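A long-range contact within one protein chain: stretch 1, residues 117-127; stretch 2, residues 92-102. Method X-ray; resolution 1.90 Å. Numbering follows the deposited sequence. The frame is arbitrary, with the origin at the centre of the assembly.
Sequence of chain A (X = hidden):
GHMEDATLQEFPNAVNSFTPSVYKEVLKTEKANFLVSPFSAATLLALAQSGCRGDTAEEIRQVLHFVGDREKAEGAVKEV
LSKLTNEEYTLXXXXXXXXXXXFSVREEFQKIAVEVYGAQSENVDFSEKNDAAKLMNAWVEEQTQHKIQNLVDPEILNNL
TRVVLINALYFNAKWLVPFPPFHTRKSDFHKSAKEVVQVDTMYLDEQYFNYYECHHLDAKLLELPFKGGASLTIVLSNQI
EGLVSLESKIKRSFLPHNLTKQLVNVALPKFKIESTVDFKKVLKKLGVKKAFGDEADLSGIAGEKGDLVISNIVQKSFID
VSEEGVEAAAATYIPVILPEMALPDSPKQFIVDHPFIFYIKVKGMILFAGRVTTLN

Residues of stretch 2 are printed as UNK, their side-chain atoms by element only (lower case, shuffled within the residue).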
ATOM      1  N   TYR A 117     -10.485   8.160  10.882  1.00 46.32           N
ATOM      2  CA  TYR A 117      -9.634   7.146  10.247  1.00 45.78           C
ATOM      3  C   TYR A 117     -10.065   6.718   8.851  1.00 43.58           C
ATOM      4  O   TYR A 117      -9.542   5.739   8.316  1.00 47.95           O
ATOM      5  CB  TYR A 117      -9.535   5.900  11.125  1.00 45.14           C
ATOM      6  CG  TYR A 117      -8.827   6.093  12.437  1.00 45.98           C
ATOM      7  CD1 TYR A 117      -7.492   5.758  12.587  1.00 42.26           C
ATOM      8  CD2 TYR A 117      -9.509   6.581  13.546  1.00 50.11           C
ATOM      9  CE1 TYR A 117      -6.851   5.918  13.805  1.00 42.78           C
ATOM     10  CE2 TYR A 117      -8.879   6.750  14.751  1.00 45.88           C
ATOM     11  CZ  TYR A 117      -7.552   6.414  14.881  1.00 43.46           C
ATOM     12  OH  TYR A 117      -6.933   6.585  16.105  1.00 49.92           O
ATOM     13  N   GLY A 118     -11.012   7.435   8.263  1.00 44.17           N
ATOM     14  CA  GLY A 118     -11.465   7.130   6.920  1.00 39.51           C
ATOM     15  C   GLY A 118     -11.860   5.677   6.729  1.00 44.26           C
ATOM     16  O   GLY A 118     -11.535   5.052   5.716  1.00 44.00           O
ATOM     17  N   ALA A 119     -12.567   5.135   7.710  1.00 41.07           N
ATOM     18  CA  ALA A 119     -13.072   3.775   7.618  1.00 41.75           C
ATOM     19  C   ALA A 119     -14.453   3.743   8.253  1.00 49.46           C
ATOM     20  O   ALA A 119     -14.980   4.779   8.657  1.00 51.47           O
ATOM     21  CB  ALA A 119     -12.140   2.822   8.333  1.00 40.82           C
ATOM     22  N   GLN A 120     -15.049   2.561   8.338  1.00 45.18           N
ATOM     23  CA  GLN A 120     -16.249   2.416   9.154  1.00 42.67           C
ATOM     24  C   GLN A 120     -16.290   1.088   9.879  1.00 44.54           C
ATOM     25  O   GLN A 120     -15.411   0.252   9.692  1.00 38.88           O
ATOM     26  CB  GLN A 120     -17.506   2.661   8.333  1.00 45.88           C
ATOM     27  CG  GLN A 120     -17.813   1.632   7.320  1.00 45.86           C
ATOM     28  CD  GLN A 120     -18.864   2.119   6.356  1.00 48.95           C
ATOM     29  OE1 GLN A 120     -19.714   1.351   5.902  1.00 47.43           O
ATOM     30  NE2 GLN A 120     -18.808   3.406   6.031  1.00 50.48           N
ATOM     31  N   SER A 121     -17.292   0.910  10.742  1.00 39.55           N
ATOM     32  CA  SER A 121     -17.415  -0.332  11.488  1.00 45.74           C
ATOM     33  C   SER A 121     -18.877  -0.746  11.554  1.00 46.23           C
ATOM     34  O   SER A 121     -19.774   0.098  11.578  1.00 47.59           O
ATOM     35  CB  SER A 121     -16.808  -0.191  12.879  1.00 43.99           C
ATOM     36  OG  SER A 121     -16.848  -1.420  13.586  1.00 49.06           O
ATOM     37  N   GLU A 122     -19.106  -2.052  11.564  1.00 47.13           N
ATOM     38  CA  GLU A 122     -20.438  -2.597  11.341  1.00 44.98           C
ATOM     39  C   GLU A 122     -20.512  -4.015  11.895  1.00 47.85           C
ATOM     40  O   GLU A 122     -19.519  -4.752  11.861  1.00 41.36           O
ATOM     41  CB  GLU A 122     -20.736  -2.562   9.837  1.00 46.13           C
ATOM     42  CG  GLU A 122     -22.010  -3.241   9.386  1.00 50.55           C
ATOM     43  CD  GLU A 122     -22.403  -2.833   7.974  1.00 50.73           C
ATOM     44  OE1 GLU A 122     -22.871  -3.702   7.190  1.00 48.81           O
ATOM     45  OE2 GLU A 122     -22.254  -1.631   7.649  1.00 53.61           O
ATOM     46  N   ASN A 123     -21.675  -4.378  12.449  1.00 48.58           N
ATOM     47  CA  ASN A 123     -21.919  -5.740  12.920  1.00 41.86           C
ATOM     48  C   ASN A 123     -22.325  -6.631  11.774  1.00 42.78           C
ATOM     49  O   ASN A 123     -23.031  -6.197  10.865  1.00 46.62           O
ATOM     50  CB  ASN A 123     -23.025  -5.786  13.996  1.00 42.67           C
ATOM     51  CG  ASN A 123     -22.502  -5.483  15.380  1.00 42.36           C
ATOM     52  OD1 ASN A 123     -21.781  -6.282  15.971  1.00 45.33           O
ATOM     53  ND2 ASN A 123     -22.863  -4.319  15.908  1.00 45.60           N
ATOM     54  N   VAL A 124     -21.892  -7.885  11.819  1.00 43.08           N
ATOM     55  CA  VAL A 124     -22.232  -8.834  10.772  1.00 39.17           C
ATOM     56  C   VAL A 124     -22.253 -10.216  11.386  1.00 45.45           C
ATOM     57  O   VAL A 124     -21.469 -10.509  12.287  1.00 41.28           O
ATOM     58  CB  VAL A 124     -21.217  -8.788   9.578  1.00 45.66           C
ATOM     59  CG1 VAL A 124     -19.826  -9.211  10.030  1.00 40.59           C
ATOM     60  CG2 VAL A 124     -21.689  -9.669   8.429  1.00 38.58           C
ATOM     61  N   ASP A 125     -23.166 -11.056  10.910  1.00 45.96           N
ATOM     62  CA  ASP A 125     -23.237 -12.433  11.371  1.00 48.57           C
ATOM     63  C   ASP A 125     -22.285 -13.314  10.581  1.00 45.68           C
ATOM     64  O   ASP A 125     -22.534 -13.607   9.413  1.00 46.38           O
ATOM     65  CB  ASP A 125     -24.657 -12.979  11.228  1.00 51.12           C
ATOM     66  CG  ASP A 125     -24.831 -14.329  11.912  1.00 55.79           C
ATOM     67  OD1 ASP A 125     -23.810 -14.928  12.316  1.00 50.71           O
ATOM     68  OD2 ASP A 125     -25.984 -14.792  12.045  1.00 58.57           O
ATOM     69  N   PHE A 126     -21.205 -13.752  11.221  1.00 45.61           N
ATOM     70  CA  PHE A 126     -20.237 -14.621  10.552  1.00 45.01           C
ATOM     71  C   PHE A 126     -20.694 -16.089  10.523  1.00 50.32           C
ATOM     72  O   PHE A 126     -20.045 -16.932   9.900  1.00 50.48           O
ATOM     73  CB  PHE A 126     -18.850 -14.512  11.201  1.00 41.57           C
ATOM     74  CG  PHE A 126     -18.252 -13.114  11.174  1.00 42.29           C
ATOM     75  CD1 PHE A 126     -17.701 -12.592  10.014  1.00 43.19           C
ATOM     76  CD2 PHE A 126     -18.217 -12.346  12.322  1.00 41.99           C
ATOM     77  CE1 PHE A 126     -17.144 -11.314   9.999  1.00 45.42           C
ATOM     78  CE2 PHE A 126     -17.657 -11.071  12.314  1.00 41.17           C
ATOM     79  CZ  PHE A 126     -17.123 -10.560  11.166  1.00 37.04           C
ATOM     80  N   SER A 127     -21.802 -16.391  11.200  1.00 52.59           N
ATOM     81  CA  SER A 127     -22.337 -17.756  11.227  1.00 58.84           C
ATOM     82  C   SER A 127     -22.468 -18.307   9.819  1.00 56.54           C
ATOM     83  O   SER A 127     -21.875 -19.335   9.483  1.00 61.41           O
ATOM     84  CB  SER A 127     -23.714 -17.806  11.904  1.00 53.19           C
ATOM     85  OG  SER A 127     -23.626 -17.529  13.285  1.00 62.67           O
ATOM     86  N   UNK A  92      -8.381   5.838  -3.440  1.00 43.49           N
ATOM     87  CA  UNK A  92      -9.670   5.240  -3.111  1.00 41.52           C
ATOM     88  C   UNK A  92      -9.435   4.126  -2.101  1.00 42.45           C
ATOM     89  O   UNK A  92      -8.593   3.260  -2.311  1.00 38.05           O
ATOM     90  c   UNK A  92     -10.645   5.712  -5.410  1.00 47.31           C
ATOM     91  c   UNK A  92     -10.234   7.069  -7.099  1.00 46.22           C
ATOM     92  n   UNK A  92      -9.700   6.152  -6.311  1.00 48.46           N
ATOM     93  c   UNK A  92     -11.773   6.412  -5.679  1.00 49.80           C
ATOM     94  n   UNK A  92     -11.491   7.249  -6.734  1.00 50.10           N
ATOM     95  c   UNK A  92     -10.351   4.676  -4.367  1.00 44.09           C
ATOM     96  N   UNK A  93     -10.164   4.166  -0.992  1.00 39.81           N
ATOM     97  CA  UNK A  93     -10.030   3.142   0.032  1.00 36.33           C
ATOM     98  C   UNK A  93     -11.405   2.694   0.472  1.00 39.72           C
ATOM     99  O   UNK A  93     -12.339   3.491   0.528  1.00 47.68           O
ATOM    100  o   UNK A  93     -10.120   4.555   2.009  1.00 41.19           O
ATOM    101  c   UNK A  93      -9.265   3.684   1.257  1.00 41.48           C
ATOM    102  c   UNK A  93      -8.052   4.455   0.818  1.00 33.43           C
ATOM    103  N   UNK A  94     -11.533   1.411   0.765  1.00 39.24           N
ATOM    104  CA  UNK A  94     -12.727   0.892   1.402  1.00 35.73           C
ATOM    105  C   UNK A  94     -12.224   0.115   2.591  1.00 38.79           C
ATOM    106  O   UNK A  94     -11.836  -1.045   2.458  1.00 38.82           O
ATOM    107  c   UNK A  94     -13.491  -0.004   0.462  1.00 42.13           C
ATOM    108  N   UNK A  95     -12.202   0.773   3.745  1.00 35.25           N
ATOM    109  CA  UNK A  95     -11.689   0.185   4.964  1.00 34.68           C
ATOM    110  C   UNK A  95     -12.834   0.015   5.939  1.00 36.71           C
ATOM    111  O   UNK A  95     -13.612   0.941   6.176  1.00 37.34           O
ATOM    112  c   UNK A  95     -10.587   1.054   5.591  1.00 36.70           C
ATOM    113  o   UNK A  95      -8.473   2.041   4.950  1.00 38.69           O
ATOM    114  c   UNK A  95      -9.371   1.217   4.681  1.00 41.34           C
ATOM    115  n   UNK A  95      -9.334   0.439   3.597  1.00 31.40           N
ATOM    116  N   UNK A  96     -12.936  -1.176   6.504  1.00 37.27           N
ATOM    117  CA  UNK A  96     -14.039  -1.473   7.402  1.00 36.17           C
ATOM    118  C   UNK A  96     -13.649  -2.479   8.466  1.00 36.79           C
ATOM    119  O   UNK A  96     -12.819  -3.363   8.245  1.00 35.53           O
ATOM    120  c   UNK A  96     -18.257  -1.712   6.140  1.00 41.42           C
ATOM    121  c   UNK A  96     -16.336  -2.529   7.444  1.00 40.41           C
ATOM    122  c   UNK A  96     -17.529  -1.647   7.449  1.00 45.32           C
ATOM    123  n   UNK A  96     -19.699  -1.377   6.378  1.00 39.04           N
ATOM    124  c   UNK A  96     -15.229  -1.978   6.597  1.00 37.05           C
ATOM    125  N   UNK A  97     -14.255  -2.336   9.640  1.00 36.40           N
ATOM    126  CA  UNK A  97     -14.049  -3.284  10.711  1.00 33.78           C
ATOM    127  C   UNK A  97     -15.387  -3.931  10.967  1.00 39.36           C
ATOM    128  O   UNK A  97     -16.280  -3.299  11.518  1.00 42.15           O
ATOM    129  c   UNK A  97     -13.467  -3.573  13.143  1.00 38.50           C
ATOM    130  c   UNK A  97     -13.520  -2.595  11.980  1.00 38.73           C
ATOM    131  c   UNK A  97     -12.120  -2.017  11.713  1.00 37.96           C
ATOM    132  c   UNK A  97     -11.380  -1.605  12.982  1.00 34.93           C
ATOM    133  N   UNK A  98     -15.544  -5.167  10.508  1.00 35.67           N
ATOM    134  CA  UNK A  98     -16.780  -5.919  10.737  1.00 35.29           C
ATOM    135  C   UNK A  98     -16.676  -6.697  12.038  1.00 39.15           C
ATOM    136  O   UNK A  98     -15.665  -7.357  12.274  1.00 36.94           O
ATOM    137  c   UNK A  98     -18.427  -5.064   5.989  1.00 40.47           C
ATOM    138  c   UNK A  98     -17.040  -6.892   9.596  1.00 36.05           C
ATOM    139  o   UNK A  98     -18.856  -4.474   4.827  1.00 36.09           O
ATOM    140  c   UNK A  98     -17.079  -5.258   6.184  1.00 40.45           C
ATOM    141  c   UNK A  98     -16.641  -5.840   7.347  1.00 35.83           C
ATOM    142  c   UNK A  98     -17.534  -6.247   8.333  1.00 38.95           C
ATOM    143  c   UNK A  98     -18.890  -6.035   8.121  1.00 38.40           C
ATOM    144  c   UNK A  98     -19.340  -5.448   6.960  1.00 41.85           C
ATOM    145  N   UNK A  99     -17.738  -6.635  12.853  1.00 34.83           N
ATOM    146  CA  UNK A  99     -17.746  -7.224  14.189  1.00 38.14           C
ATOM    147  C   UNK A  99     -18.903  -8.225  14.435  1.00 38.66           C
ATOM    148  O   UNK A  99     -20.031  -8.018  13.990  1.00 41.11           O
ATOM    149  c   UNK A  99     -17.716  -6.710  16.652  1.00 41.16           C
ATOM    150  c   UNK A  99     -16.558  -5.154  15.055  1.00 36.71           C
ATOM    151  c   UNK A  99     -17.755  -6.111  15.271  1.00 37.24           C
ATOM    152  N   UNK A 100     -18.588  -9.311  15.129  1.00 38.14           N
ATOM    153  CA  UNK A 100     -19.522 -10.405  15.426  1.00 44.05           C
ATOM    154  C   UNK A 100     -20.854  -9.843  15.943  1.00 42.73           C
ATOM    155  O   UNK A 100     -20.837  -8.995  16.833  1.00 41.79           O
ATOM    156  c   UNK A 100     -19.459 -14.470  18.573  1.00 51.29           C
ATOM    157  c   UNK A 100     -18.862 -11.294  16.485  1.00 45.15           C
ATOM    158  c   UNK A 100     -18.690 -13.348  17.855  1.00 41.27           C
ATOM    159  c   UNK A 100     -19.556 -12.593  16.849  1.00 47.94           C
ATOM    160  n   UNK A 100     -19.721 -15.658  17.699  1.00 53.98           N
ATOM    161  N   UNK A 101     -21.991 -10.293  15.393  1.00 40.65           N
ATOM    162  CA  UNK A 101     -23.285  -9.658  15.720  1.00 48.30           C
ATOM    163  C   UNK A 101     -23.570  -9.632  17.217  1.00 48.95           C
ATOM    164  O   UNK A 101     -24.207  -8.707  17.717  1.00 51.86           O
ATOM    165  c   UNK A 101     -24.786  -9.491  13.654  1.00 50.27           C
ATOM    166  o   UNK A 101     -24.388 -11.635  14.681  1.00 52.45           O
ATOM    167  c   UNK A 101     -24.543 -10.237  14.961  1.00 48.45           C
ATOM    168  N   UNK A 102     -23.077 -10.635  17.932  1.00 46.55           N
ATOM    169  CA  UNK A 102     -23.397 -10.764  19.341  1.00 52.19           C
ATOM    170  C   UNK A 102     -23.023  -9.515  20.108  1.00 53.80           C
ATOM    171  O   UNK A 102     -23.649  -9.195  21.118  1.00 47.72           O
ATOM    172  c   UNK A 102     -22.696 -11.984  19.939  1.00 51.26           C
ATOM    173  n   UNK A 102     -23.730 -14.149  19.639  1.00 50.35           N
ATOM    174  c   UNK A 102     -22.919 -13.231  19.116  1.00 54.37           C
ATOM    175  o   UNK A 102     -22.373 -13.367  18.010  1.00 53.52           O
TER
HETATM  176  O   HOH W   1     -13.151   3.781   3.684  1.00 43.76           O
HETATM  177  O   HOH W   2      -8.706   5.291   4.573  1.00 44.52           O
HETATM  178  O   HOH W   3      -8.432   3.251   7.547  1.00 37.53           O
HETATM  179  O   HOH W   4     -21.816  -3.550   4.730  1.00 40.41           O

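Position 92 carries one carbon and a five-membered ring of three carbons and two nitrogens, which only histidine has; His92 lies beyond the reach of stretch 1, so this contact gives no reason for it. At position 93 a single carbon bears one carbon and one oxygen, the oxygen 4.0 Å from Gly118 O. This is Thr93, whose hydroxyl serves a water: OG1 gives it a hydrogen, and the water donates to Gly118 O. Position 94 has one carbon, pointing away from stretch 1 into buried surroundings, where a small apolar side chain fits: Ala94.

Position 95 has two carbons, the second holding an oxygen and a nitrogen, and its CB lies 3.6 Å from Ala119 CB. It is Asn95. An amide suits the place: OD1 accepts from a water that also donates to Tyr117 O, while ND2 is bonded elsewhere in the structure. Its backbone O receives Gln120 N at 3.1 Å.

At position 96 four carbons run in a row to a nitrogen 2.8 Å from Gln120 OE1 and 2.9 Å from Glu122 OE2: Lys96. NZ donates to the first and forms a salt bridge with the second, so a long, flexible, charged chain serves two partners on the same face of the sheet.

Position 97 has four carbons forked at the first, one arm two carbons long, with CB 3.9 Å from Ser121 OG: Ile97, buried, apolar and β-branched, as suits a strand. Its backbone O accepts both Glu122 N (3.1 Å) and Ser121 OG (2.9 Å).

Position 98 shows one carbon, then a six-carbon ring bearing oxygen; CB packs 3.7 Å from Val124 CG1 and 4.0 Å from Phe126 CZ. Tyr98 joins this apolar packing to a polar end, its OH 3.1 Å from a water that donates to Glu122 OE1.

Position 99 has three carbons, branched at the first, an outer one 4.0 Å from Ser121 OG: Val99, compact and strand-compatible. Position 100 again has four carbons ending in nitrogen; its CB points away, its backbone N 3.4 Å from Phe126 CE2, at the ring edge. Lys100 can leave its amine toward solvent.

Position 101 has one carbon bearing an oxygen and a carbon, the latter 3.6 Å from Asp125 N: Thr101, whose hydroxyl suits an exposed site. Position 102, two carbons with terminal oxygen and nitrogen, makes no contact that would explain Asn102.

The contact is a parallel β pairing. Alternate residues of stretch 1 supply both N and O: Gln120 O accepts Ile97 N and Glu122 O accepts Val99 N, each at 2.8 Å, and Val124 N reaches Val99 O at 2.9 Å. Lys96 ties together one face, Phe126 and Val124 pack against Tyr98, and near Gly118 waters bridge the loop before the stretch 1 strand to Thr93 and Asn95.

Stretch 2 92-102: HTANKIYVKTN
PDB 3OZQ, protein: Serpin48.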